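Local coordinates for DUF1116 domain-containing protein (Enterococcus faecalis, PDB 3CLQ), which is of unknown function but is probably related to the AllG subunit of oxamate carbamoyltransferase, at residues T19-S24 against I365-D370; A319-P324 against P358-M363; G74-L79 against D83-S88; T44-A49 against Q67-F72. All coordinates share one frame; numbering follows the deposited sequence.

In the fold
Contacts 1 and 4 are buried and each joins a helix to a strand, mainly through apolar carbons and with no hydrogen bond between the segments. Contact 1 sets helix 6-23 against strand 363-369. Contact 4 sets helix 60-73 against strand 45-48. The two lie on opposite sides of the chain's centre, about 33 Å apart between centres. Contact 2 is partly buried, joins two loops and lies beside the second subunit. Its second segment runs directly into the strand of contact 1. Contact 3 is a surface contact and the only one with a hydrogen bond between its segments. Contacts 3 and 4 touch, because the loop of contact 3 leaves the helix used in contact 4.

Contact 1: residues T19-S24 against I365-D370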
loop_
_atom_site.group_PDB
_atom_site.type_symbol
_atom_site.label_atom_id
_atom_site.label_comp_id
_atom_site.label_asym_id
_atom_site.label_seq_id
_atom_site.Cartn_x
_atom_site.Cartn_y
_atom_site.Cartn_z
ATOM N N THR B 19 -21.659 -11.540 14.659
ATOM C CA THR B 19 -21.089 -12.691 13.974
ATOM C C THR B 19 -21.408 -12.632 12.503
ATOM O O THR B 19 -20.602 -13.059 11.691
ATOM C CB THR B 19 -21.562 -14.046 14.540
ATOM O OG1 THR B 19 -21.084 -14.191 15.877
ATOM C CG2 THR B 19 -20.978 -15.195 13.727
ATOM N N ARG B 20 -22.572 -12.110 12.141
ATOM C CA ARG B 20 -22.850 -11.978 10.731
ATOM C C ARG B 20 -21.885 -10.967 10.131
ATOM O O ARG B 20 -21.155 -11.279 9.201
ATOM C CB ARG B 20 -24.286 -11.599 10.470
ATOM C CG ARG B 20 -25.269 -12.674 10.871
ATOM C CD ARG B 20 -26.570 -12.464 10.148
ATOM N NE ARG B 20 -27.060 -13.732 9.631
ATOM C CZ ARG B 20 -27.724 -13.892 8.488
ATOM N NH1 ARG B 20 -27.993 -12.861 7.691
ATOM N NH2 ARG B 20 -28.119 -15.104 8.145
ATOM N N ILE B 21 -21.830 -9.787 10.714
ATOM C CA ILE B 21 -20.976 -8.725 10.234
ATOM C C ILE B 21 -19.549 -9.206 10.042
ATOM O O ILE B 21 -18.975 -9.066 8.962
ATOM C CB ILE B 21 -21.031 -7.566 11.235
ATOM C CG1 ILE B 21 -22.474 -7.077 11.362
ATOM C CG2 ILE B 21 -20.058 -6.433 10.868
ATOM C CD1 ILE B 21 -22.724 -6.165 12.576
ATOM N N ILE B 22 -18.978 -9.800 11.081
ATOM C CA ILE B 22 -17.573 -10.232 11.020
ATOM C C ILE B 22 -17.351 -11.285 9.950
ATOM O O ILE B 22 -16.357 -11.242 9.221
ATOM C CB ILE B 22 -17.106 -10.790 12.379
ATOM C CG1 ILE B 22 -16.843 -9.655 13.367
ATOM C CG2 ILE B 22 -15.872 -11.694 12.226
ATOM C CD1 ILE B 22 -16.817 -10.121 14.806
ATOM N N GLN B 23 -18.269 -12.239 9.844
ATOM C CA GLN B 23 -18.095 -13.327 8.887
ATOM C C GLN B 23 -18.599 -13.065 7.465
ATOM O O GLN B 23 -18.368 -13.882 6.577
ATOM C CB GLN B 23 -18.733 -14.592 9.425
ATOM C CG GLN B 23 -18.137 -15.003 10.725
ATOM C CD GLN B 23 -18.689 -16.316 11.224
ATOM O OE1 GLN B 23 -18.095 -16.949 12.093
ATOM N NE2 GLN B 23 -19.824 -16.734 10.682
ATOM N N SER B 24 -19.325 -11.972 7.246
ATOM C CA SER B 24 -19.657 -11.590 5.890
ATOM C C SER B 24 -18.394 -11.511 5.074
ATOM O O SER B 24 -17.335 -11.164 5.589
ATOM C CB SER B 24 -20.321 -10.244 5.856
ATOM O OG SER B 24 -21.611 -10.352 6.389
ATOM N N ILE B 365 -10.259 -4.890 14.356
ATOM C CA ILE B 365 -10.985 -3.644 14.381
ATOM C C ILE B 365 -12.209 -3.754 15.307
ATOM O O ILE B 365 -12.744 -4.852 15.487
ATOM C CB ILE B 365 -11.386 -3.260 12.995
ATOM C CG1 ILE B 365 -12.078 -4.444 12.313
ATOM C CG2 ILE B 365 -10.158 -2.896 12.227
ATOM C CD1 ILE B 365 -12.830 -4.068 11.043
ATOM N N PRO B 366 -12.642 -2.628 15.912
ATOM C CA PRO B 366 -13.751 -2.708 16.868
ATOM C C PRO B 366 -15.080 -2.742 16.155
ATOM O O PRO B 366 -15.449 -1.781 15.478
ATOM C CB PRO B 366 -13.619 -1.435 17.688
ATOM C CG PRO B 366 -12.761 -0.499 16.863
ATOM C CD PRO B 366 -12.152 -1.252 15.723
ATOM N N THR B 367 -15.799 -3.848 16.317
ATOM C CA THR B 367 -17.022 -4.082 15.558
ATOM C C THR B 367 -18.291 -4.131 16.405
ATOM O O THR B 367 -18.319 -4.774 17.455
ATOM C CB THR B 367 -16.959 -5.441 14.876
ATOM O OG1 THR B 367 -15.595 -5.809 14.688
ATOM C CG2 THR B 367 -17.668 -5.405 13.561
ATOM N N GLY B 368 -19.354 -3.500 15.898
ATOM C CA GLY B 368 -20.671 -3.631 16.477
ATOM C C GLY B 368 -20.909 -2.585 17.534
ATOM O O GLY B 368 -20.963 -2.896 18.726
ATOM N N ILE B 369 -21.024 -1.340 17.072
ATOM C CA ILE B 369 -21.427 -0.212 17.897
ATOM C C ILE B 369 -22.751 -0.516 18.531
ATOM O O ILE B 369 -23.748 -0.705 17.829
ATOM C CB ILE B 369 -21.626 1.071 17.070
ATOM C CG1 ILE B 369 -20.281 1.526 16.490
ATOM C CG2 ILE B 369 -22.185 2.139 17.948
ATOM C CD1 ILE B 369 -20.374 2.289 15.196
ATOM N N ASP B 370 -22.755 -0.552 19.855
ATOM C CA ASP B 370 -23.884 -1.001 20.611
ATOM C C ASP B 370 -24.546 0.198 21.284
ATOM O O ASP B 370 -23.964 0.849 22.167
ATOM C CB ASP B 370 -23.410 -2.019 21.640
ATOM C CG ASP B 370 -24.484 -2.395 22.636
ATOM O OD1 ASP B 370 -24.334 -3.455 23.277
ATOM O OD2 ASP B 370 -25.484 -1.643 22.791
#
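Ile21 of helix 6-23 meets Thr367 of strand 363-369, a helix packed against an antiparallel sheet in which strand 363-369 pairs with strand 348-352. The tight part is one methyl pair: Ile21 CG2 lies 3.7 Å from Thr367 CG2. Ile21 CG2 stands anti to its backbone N while CG1 sits beside that N (chi1 -59°), which brings the branch methyl to the strand. The two side chains slide past each other in opposite directions.

Ile22 makes the looser half. Its CG1 stays 4.3 Å from Thr367 OG1 and forms no bond with it. That hydroxyl is instead hydrogen-bonded to Lys350 O on the neighbouring strand. Ile22 also packs on Asn352 of strand 348-352, and Thr367 on Val18, one turn earlier in the helix.

The solvent side lies on the far flank of the helix, where Gln23 is exposed and Arg20 partly so. Arg20 NH1 is held by Ala247 O. The helix ends at Ser24, whose OG is 3.0 Å from Arg20 O. The hydroxyl stands 54° out of that carbonyl's plane, and the same oxygen also accepts Ser24 N.

Contact 2: residues A319-P324 against P358-M363; sequences AMAAAP and PVLDFM
Ala321 meets Val359 and Leu360 without any ring between them. The flat group close by is Phe362, at the end of the same loop. One face of its ring carries Pro358 CA, 3.8 Å above the plane and over the ring centre. The loop thus folds back on itself. The ring also packs on Pro328 of the second subunit.

Across the contact, the Ala321 methyl is the main apolar point. Its CB lies 3.5 Å from Leu360 CD2, a close methyl-to-methyl approach. Val359 comes in with one branch. Val359 CG1 sits between the backbone N and the carbonyl carbon (chi1 75°) and lies 3.5 Å from Ala321 O. The same methyl is 4.2 Å from Ala321 CB. No hydrogen bond links the two segments.

Segment 358-363 forms the loop of a beta hairpin that joins strands 356-357 and 363-369. A type I' turn runs from Leu360 to Met363, closed by Met363 N to Leu360 O at 3.0 Å. Met363 then pairs through its backbone with Ile357. On the other side, residues 321-322 belong to a short 3-10 segment. Ala322 N reaches Ala319 O at 2.7 Å, and Ala323 N reaches Met320 O at 2.9 Å. Ser341 OG is hydrogen-bonded to Ala321 N and so ties this segment to helix 334-343. At the subunit interface Pro324 packs on Pro358 of the second subunit, and Pro358 on its Pro324.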
loop_
_atom_site.group_PDB
_atom_site.type_symbol
_atom_site.label_atom_id
_atom_site.label_comp_id
_atom_site.label_asym_id
_atom_site.label_seq_id
_atom_site.Cartn_x
_atom_site.Cartn_y
_atom_site.Cartn_z
ATOM N N ALA B 319 -10.515 2.975 12.858
ATOM C CA ALA B 319 -9.200 2.391 12.580
ATOM C C ALA B 319 -8.115 3.440 12.557
ATOM O O ALA B 319 -6.986 3.133 12.295
ATOM C CB ALA B 319 -9.201 1.619 11.290
HETATM N N MSE B 320 -8.468 4.682 12.831
HETATM C CA MSE B 320 -7.507 5.767 12.907
HETATM C C MSE B 320 -6.064 5.290 13.087
HETATM O O MSE B 320 -5.197 5.630 12.301
HETATM C CB MSE B 320 -7.891 6.651 14.079
HETATM C CG MSE B 320 -7.859 8.130 13.815
HETATM SE SE MSE B 320 -8.457 9.078 15.426
HETATM C CE MSE B 320 -7.486 10.754 15.037
ATOM N N ALA B 321 -5.814 4.488 14.115
ATOM C CA ALA B 321 -4.449 4.085 14.479
ATOM C C ALA B 321 -3.628 3.485 13.347
ATOM O O ALA B 321 -2.407 3.555 13.363
ATOM C CB ALA B 321 -4.476 3.114 15.638
ATOM N N ALA B 322 -4.300 2.875 12.386
ATOM C CA ALA B 322 -3.649 2.165 11.291
ATOM C C ALA B 322 -3.046 3.117 10.266
ATOM O O ALA B 322 -2.272 2.703 9.413
ATOM C CB ALA B 322 -4.640 1.269 10.608
ATOM N N ALA B 323 -3.379 4.397 10.373
ATOM C CA ALA B 323 -3.109 5.320 9.306
ATOM C C ALA B 323 -2.476 6.586 9.828
ATOM O O ALA B 323 -3.061 7.676 9.678
ATOM C CB ALA B 323 -4.406 5.653 8.620
ATOM N N PRO B 324 -1.285 6.467 10.445
ATOM C CA PRO B 324 -0.647 7.650 10.959
ATOM C C PRO B 324 -0.396 8.679 9.864
ATOM O O PRO B 324 -0.208 9.840 10.161
ATOM C CB PRO B 324 0.675 7.125 11.530
ATOM C CG PRO B 324 0.905 5.856 10.869
ATOM C CD PRO B 324 -0.474 5.273 10.682
ATOM N N PRO B 358 -1.974 -3.394 12.841
ATOM C CA PRO B 358 -0.632 -3.803 13.230
ATOM C C PRO B 358 -0.091 -3.038 14.445
ATOM O O PRO B 358 0.285 -3.648 15.456
ATOM C CB PRO B 358 0.183 -3.480 11.988
ATOM C CG PRO B 358 -0.790 -3.640 10.889
ATOM C CD PRO B 358 -2.032 -3.024 11.422
ATOM N N VAL B 359 -0.061 -1.716 14.363
ATOM C CA VAL B 359 0.559 -0.964 15.451
ATOM C C VAL B 359 -0.077 -1.267 16.828
ATOM O O VAL B 359 0.586 -1.162 17.844
ATOM C CB VAL B 359 0.621 0.560 15.158
ATOM C CG1 VAL B 359 -0.740 1.186 15.311
ATOM C CG2 VAL B 359 1.666 1.229 16.054
ATOM N N LEU B 360 -1.349 -1.652 16.857
ATOM C CA LEU B 360 -1.971 -2.091 18.116
ATOM C C LEU B 360 -1.862 -3.612 18.308
ATOM O O LEU B 360 -2.861 -4.285 18.597
ATOM C CB LEU B 360 -3.435 -1.667 18.159
ATOM C CG LEU B 360 -3.781 -0.287 18.742
ATOM C CD1 LEU B 360 -2.546 0.577 19.081
ATOM C CD2 LEU B 360 -4.760 0.457 17.865
ATOM N N ASP B 361 -0.653 -4.144 18.111
ATOM C CA ASP B 361 -0.392 -5.574 18.269
ATOM C C ASP B 361 -1.414 -6.442 17.529
ATOM O O ASP B 361 -1.767 -7.529 17.998
ATOM C CB ASP B 361 -0.394 -5.959 19.755
ATOM C CG ASP B 361 0.717 -5.279 20.553
ATOM O OD1 ASP B 361 1.815 -5.025 19.983
ATOM O OD2 ASP B 361 0.492 -5.023 21.765
ATOM N N PHE B 362 -1.900 -5.959 16.387
ATOM C CA PHE B 362 -2.881 -6.704 15.598
ATOM C C PHE B 362 -4.197 -6.983 16.335
ATOM O O PHE B 362 -4.712 -8.105 16.259
ATOM C CB PHE B 362 -2.271 -8.024 15.106
ATOM C CG PHE B 362 -1.038 -7.828 14.318
ATOM C CD1 PHE B 362 -1.097 -7.725 12.927
ATOM C CD2 PHE B 362 0.189 -7.675 14.962
ATOM C CE1 PHE B 362 0.055 -7.514 12.196
ATOM C CE2 PHE B 362 1.354 -7.452 14.240
ATOM C CZ PHE B 362 1.295 -7.363 12.857
HETATM N N MSE B 363 -4.740 -5.994 17.048
HETATM C CA MSE B 363 -6.096 -6.151 17.555
HETATM C C MSE B 363 -7.042 -6.092 16.367
HETATM O O MSE B 363 -6.753 -5.436 15.378
HETATM C CB MSE B 363 -6.457 -5.116 18.635
HETATM C CG MSE B 363 -6.692 -3.721 18.130
HETATM SE SE MSE B 363 -7.738 -2.504 19.303
HETATM C CE MSE B 363 -8.474 -1.326 17.950
#

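Contact 3: residues G74-L79 against D83-S88; sequences GLAKDL and DRVARS
Val85 and Ala76 meet where the loop between helices 60-73 and 79-87 folds back onto the second helix. The loop is a short connection between two consecutive helices. A Schellman motif ends the first helix, with Gly74 at positive phi as the C-prime residue.

The apolar part is small. Val85 CG2 lies 3.8 Å from Ala76 CB and is equally close to Leu75 O. Val85 CG1 is anti to the backbone N (chi1 -173°), and CG2 stands beside that N and faces the loop. Leu75 lies at the margin of this patch and packs back on Leu70. The CB of Leu79 points away from segment 83-88, and its side chain packs on Val71 of helix 60-73.

The charged groups lie toward the solvent. Arg84 NH1 makes a salt bridge to Asp81 OD1. Lys77 NZ is 5.7 Å from Arg84 NH1, a pair of like charges, but Lys77 also touches a crystal neighbour, so its place may owe something to the lattice.

Hydrogen bonds fix the start of the second helix. Asp78 is its N-cap, with OD1 bonded to Asp81 N. Asp81 OD2 in turn accepts Lys77 N, one residue before the N-cap. The bond between the two segments belongs to the first helical turn. Asp83 N donates to Leu79 O at 3.1 Å, with an N-H...O angle of 160° and the donor nearly in line with the C=O bond.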
loop_
_atom_site.group_PDB
_atom_site.type_symbol
_atom_site.label_atom_id
_atom_site.label_comp_id
_atom_site.label_asym_id
_atom_site.label_seq_id
_atom_site.Cartn_x
_atom_site.Cartn_y
_atom_site.Cartn_z
ATOM N N GLY B 74 -31.099 13.267 -18.537
ATOM C CA GLY B 74 -31.740 13.871 -19.694
ATOM C C GLY B 74 -33.162 14.251 -19.368
ATOM O O GLY B 74 -34.021 14.300 -20.254
ATOM N N LEU B 75 -33.412 14.522 -18.091
ATOM C CA LEU B 75 -34.758 14.869 -17.637
ATOM C C LEU B 75 -34.985 16.392 -17.546
ATOM O O LEU B 75 -36.108 16.851 -17.352
ATOM C CB LEU B 75 -35.087 14.157 -16.314
ATOM C CG LEU B 75 -35.009 12.622 -16.356
ATOM C CD1 LEU B 75 -35.313 11.998 -14.996
ATOM C CD2 LEU B 75 -35.937 12.049 -17.415
ATOM N N ALA B 76 -33.915 17.166 -17.704
ATOM C CA ALA B 76 -34.041 18.615 -17.854
ATOM C C ALA B 76 -32.932 19.169 -18.738
ATOM O O ALA B 76 -31.796 18.680 -18.723
ATOM C CB ALA B 76 -34.048 19.302 -16.505
ATOM N N LYS B 77 -33.280 20.204 -19.492
ATOM C CA LYS B 77 -32.402 20.817 -20.476
ATOM C C LYS B 77 -31.205 21.511 -19.834
ATOM O O LYS B 77 -30.169 21.655 -20.466
ATOM C CB LYS B 77 -33.183 21.854 -21.312
ATOM C CG LYS B 77 -34.637 21.493 -21.595
ATOM C CD LYS B 77 -35.367 22.688 -22.237
ATOM C CE LYS B 77 -36.883 22.444 -22.310
ATOM N NZ LYS B 77 -37.610 23.692 -22.734
ATOM N N ASP B 78 -31.356 21.955 -18.589
ATOM C CA ASP B 78 -30.352 22.806 -17.956
ATOM C C ASP B 78 -30.612 22.982 -16.475
ATOM O O ASP B 78 -31.659 22.594 -15.959
ATOM C CB ASP B 78 -30.319 24.177 -18.627
ATOM C CG ASP B 78 -31.708 24.808 -18.728
ATOM O OD1 ASP B 78 -32.173 25.427 -17.727
ATOM O OD2 ASP B 78 -32.344 24.689 -19.814
ATOM N N LEU B 79 -29.647 23.594 -15.802
ATOM C CA LEU B 79 -29.649 23.677 -14.348
ATOM C C LEU B 79 -30.904 24.342 -13.806
ATOM O O LEU B 79 -31.720 23.702 -13.139
ATOM C CB LEU B 79 -28.394 24.403 -13.852
ATOM C CG LEU B 79 -27.186 23.543 -13.429
ATOM C CD1 LEU B 79 -27.004 22.290 -14.297
ATOM C CD2 LEU B 79 -25.906 24.384 -13.392
ATOM N N ASP B 83 -33.812 22.230 -11.470
ATOM C CA ASP B 83 -34.427 22.666 -10.224
ATOM C C ASP B 83 -35.971 22.732 -10.296
ATOM O O ASP B 83 -36.661 22.479 -9.301
ATOM C CB ASP B 83 -33.850 24.024 -9.808
ATOM C CG ASP B 83 -34.431 24.525 -8.506
ATOM O OD1 ASP B 83 -34.780 23.669 -7.653
ATOM O OD2 ASP B 83 -34.550 25.769 -8.332
ATOM N N ARG B 84 -36.515 23.065 -11.467
ATOM C CA ARG B 84 -37.966 23.068 -11.611
ATOM C C ARG B 84 -38.545 21.652 -11.614
ATOM O O ARG B 84 -39.532 21.375 -10.932
ATOM C CB ARG B 84 -38.392 23.827 -12.866
ATOM C CG ARG B 84 -39.849 24.244 -12.863
ATOM C CD ARG B 84 -40.201 25.061 -14.106
ATOM N NE ARG B 84 -39.785 24.360 -15.319
ATOM C CZ ARG B 84 -38.641 24.608 -15.960
ATOM N NH1 ARG B 84 -38.334 23.910 -17.048
ATOM N NH2 ARG B 84 -37.803 25.556 -15.516
ATOM N N VAL B 85 -37.928 20.758 -12.377
ATOM C CA VAL B 85 -38.394 19.373 -12.461
ATOM C C VAL B 85 -38.368 18.656 -11.106
ATOM O O VAL B 85 -39.309 17.926 -10.757
ATOM C CB VAL B 85 -37.555 18.566 -13.470
ATOM C CG1 VAL B 85 -38.154 17.175 -13.686
ATOM C CG2 VAL B 85 -37.448 19.322 -14.781
ATOM N N ALA B 86 -37.287 18.864 -10.349
ATOM C CA ALA B 86 -37.161 18.232 -9.036
ATOM C C ALA B 86 -38.297 18.635 -8.086
ATOM O O ALA B 86 -38.837 17.792 -7.353
ATOM C CB ALA B 86 -35.795 18.539 -8.419
ATOM N N ARG B 87 -38.658 19.925 -8.129
ATOM C CA ARG B 87 -39.727 20.484 -7.288
ATOM C C ARG B 87 -41.141 20.034 -7.679
ATOM O O ARG B 87 -42.063 20.117 -6.858
ATOM C CB ARG B 87 -39.666 22.018 -7.287
ATOM C CG ARG B 87 -38.513 22.592 -6.494
ATOM C CD ARG B 87 -38.500 24.106 -6.552
ATOM N NE ARG B 87 -38.019 24.662 -5.291
ATOM C CZ ARG B 87 -36.736 24.720 -4.935
ATOM N NH1 ARG B 87 -35.792 24.267 -5.746
ATOM N NH2 ARG B 87 -36.392 25.231 -3.764
ATOM N N SER B 88 -41.315 19.586 -8.929
ATOM C CA SER B 88 -42.603 19.050 -9.389
ATOM C C SER B 88 -42.730 17.614 -8.903
ATOM O O SER B 88 -41.724 16.972 -8.600
ATOM C CB SER B 88 -42.684 19.072 -10.912
ATOM O OG SER B 88 -41.705 18.205 -11.462
#

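Contact 4: residues T44-A49 against Q67-F72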
loop_
_atom_site.group_PDB
_atom_site.type_symbol
_atom_site.label_atom_id
_atom_site.label_comp_id
_atom_site.label_asym_id
_atom_site.label_seq_id
_atom_site.Cartn_x
_atom_site.Cartn_y
_atom_site.Cartn_z
ATOM N N THR B 44 -37.332 7.537 -13.199
ATOM C CA THR B 44 -37.577 8.835 -12.596
ATOM C C THR B 44 -37.251 8.768 -11.101
ATOM O O THR B 44 -37.852 9.468 -10.286
ATOM C CB THR B 44 -39.046 9.295 -12.820
ATOM O OG1 THR B 44 -39.939 8.492 -12.041
ATOM C CG2 THR B 44 -39.429 9.173 -14.291
ATOM N N THR B 45 -36.294 7.923 -10.747
ATOM C CA THR B 45 -35.966 7.703 -9.354
ATOM C C THR B 45 -34.552 8.172 -9.147
ATOM O O THR B 45 -33.668 7.763 -9.891
ATOM C CB THR B 45 -35.987 6.201 -9.012
ATOM O OG1 THR B 45 -37.294 5.813 -8.592
ATOM C CG2 THR B 45 -35.035 5.899 -7.891
ATOM N N ILE B 46 -34.305 9.037 -8.168
ATOM C CA ILE B 46 -32.909 9.315 -7.859
ATOM C C ILE B 46 -32.552 9.279 -6.378
ATOM O O ILE B 46 -33.334 9.705 -5.517
ATOM C CB ILE B 46 -32.309 10.531 -8.623
ATOM C CG1 ILE B 46 -32.512 11.828 -7.890
ATOM C CG2 ILE B 46 -32.855 10.637 -10.048
ATOM C CD1 ILE B 46 -32.035 12.970 -8.739
ATOM N N LEU B 47 -31.372 8.709 -6.114
ATOM C CA LEU B 47 -30.914 8.388 -4.772
ATOM C C LEU B 47 -29.897 9.391 -4.290
ATOM O O LEU B 47 -29.133 9.942 -5.077
ATOM C CB LEU B 47 -30.274 6.997 -4.743
ATOM C CG LEU B 47 -30.996 5.958 -5.597
ATOM C CD1 LEU B 47 -30.492 4.562 -5.327
ATOM C CD2 LEU B 47 -32.504 6.041 -5.355
ATOM N N HIS B 48 -29.874 9.581 -2.977
ATOM C CA HIS B 48 -28.990 10.533 -2.321
ATOM C C HIS B 48 -28.413 9.870 -1.063
ATOM O O HIS B 48 -28.896 8.820 -0.643
ATOM C CB HIS B 48 -29.818 11.761 -1.917
ATOM C CG HIS B 48 -30.996 11.426 -1.057
ATOM N ND1 HIS B 48 -30.916 11.336 0.315
ATOM C CD2 HIS B 48 -32.284 11.146 -1.374
ATOM C CE1 HIS B 48 -32.103 11.020 0.809
ATOM N NE2 HIS B 48 -32.952 10.899 -0.195
ATOM N N ALA B 49 -27.418 10.497 -0.439
ATOM C CA ALA B 49 -26.904 10.017 0.843
ATOM C C ALA B 49 -27.801 10.394 2.045
ATOM O O ALA B 49 -28.694 11.229 1.917
ATOM C CB ALA B 49 -25.483 10.521 1.065
ATOM N N GLN B 67 -29.417 18.195 -9.633
ATOM C CA GLN B 67 -29.566 18.993 -10.847
ATOM C C GLN B 67 -28.641 18.534 -11.953
ATOM O O GLN B 67 -29.050 18.426 -13.114
ATOM C CB GLN B 67 -29.328 20.475 -10.549
ATOM C CG GLN B 67 -30.578 21.189 -10.046
ATOM C CD GLN B 67 -30.244 22.453 -9.295
ATOM O OE1 GLN B 67 -29.241 23.115 -9.581
ATOM N NE2 GLN B 67 -31.076 22.792 -8.314
ATOM N N GLY B 68 -27.388 18.275 -11.582
ATOM C CA GLY B 68 -26.398 17.816 -12.537
ATOM C C GLY B 68 -26.890 16.474 -13.016
ATOM O O GLY B 68 -26.874 16.179 -14.208
ATOM N N ALA B 69 -27.367 15.677 -12.069
ATOM C CA ALA B 69 -27.819 14.330 -12.356
ATOM C C ALA B 69 -28.937 14.381 -13.369
ATOM O O ALA B 69 -28.895 13.690 -14.394
ATOM C CB ALA B 69 -28.303 13.655 -11.086
ATOM N N LEU B 70 -29.934 15.204 -13.077
ATOM C CA LEU B 70 -31.088 15.304 -13.939
ATOM C C LEU B 70 -30.689 15.678 -15.360
ATOM O O LEU B 70 -31.200 15.105 -16.327
ATOM C CB LEU B 70 -32.100 16.290 -13.354
ATOM C CG LEU B 70 -33.353 15.719 -12.656
ATOM C CD1 LEU B 70 -33.361 14.199 -12.491
ATOM C CD2 LEU B 70 -33.611 16.402 -11.325
ATOM N N VAL B 71 -29.758 16.616 -15.494
ATOM C CA VAL B 71 -29.299 16.993 -16.822
ATOM C C VAL B 71 -28.670 15.800 -17.522
ATOM O O VAL B 71 -28.911 15.565 -18.699
ATOM C CB VAL B 71 -28.329 18.196 -16.799
ATOM C CG1 VAL B 71 -27.689 18.406 -18.189
ATOM C CG2 VAL B 71 -29.076 19.462 -16.367
ATOM N N PHE B 72 -27.866 15.040 -16.784
ATOM C CA PHE B 72 -27.230 13.843 -17.323
ATOM C C PHE B 72 -28.258 12.776 -17.750
ATOM O O PHE B 72 -28.236 12.303 -18.893
ATOM C CB PHE B 72 -26.215 13.307 -16.315
ATOM C CG PHE B 72 -25.893 11.848 -16.475
ATOM C CD1 PHE B 72 -24.910 11.437 -17.363
ATOM C CD2 PHE B 72 -26.552 10.891 -15.706
ATOM C CE1 PHE B 72 -24.601 10.101 -17.497
ATOM C CE2 PHE B 72 -26.258 9.559 -15.843
ATOM C CZ PHE B 72 -25.276 9.160 -16.741
#
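Ile46 touches Leu70 and Ala69 with a single atom, its terminal methyl. Ile46 CD1 is 4.2 Å from Leu70 CD1. The same carbon is 4.5 Å from Ala69 CB, a looser contact. The side chains of Ile46 and Leu70 cross at about a right angle. Their CD1 methyls make the closest approach. Ile46 CG1 sits between the backbone N and the carbonyl carbon (chi1 89°), and from there its CD1 extends to the helix. No polar bond spans the contact.

Backbone bonds hold the two elements. The backbone of Ile46 is hydrogen-bonded to Thr92, and its side chain also packs on Phe93. On the helix, Val71 N bonds to Gln67 O at 3.1 Å and Phe72 N to Gly68 O at 3.0 Å. Ala69 O lies in the ring plane of Phe72, at its edge. Phe72 itself packs against helix 146-168. Gln67, whose CB points away from the strand, is bonded through NE2 to Tyr55 OH.

Farther along the strand, His48 ND1 donates to Ala49 O at 2.7 Å. The acceptor lies in the imidazole plane, but the donor stands 40° out of the carbonyl plane. This bond probably helps to fix the rotation of the ring.

Strand 45-48 runs parallel to strand 92-95, and helices 60-73 and 79-87 lie between them in the chain. Ile46 therefore joins strand and helix within a beta-alpha-beta crossover whose connection holds two helices.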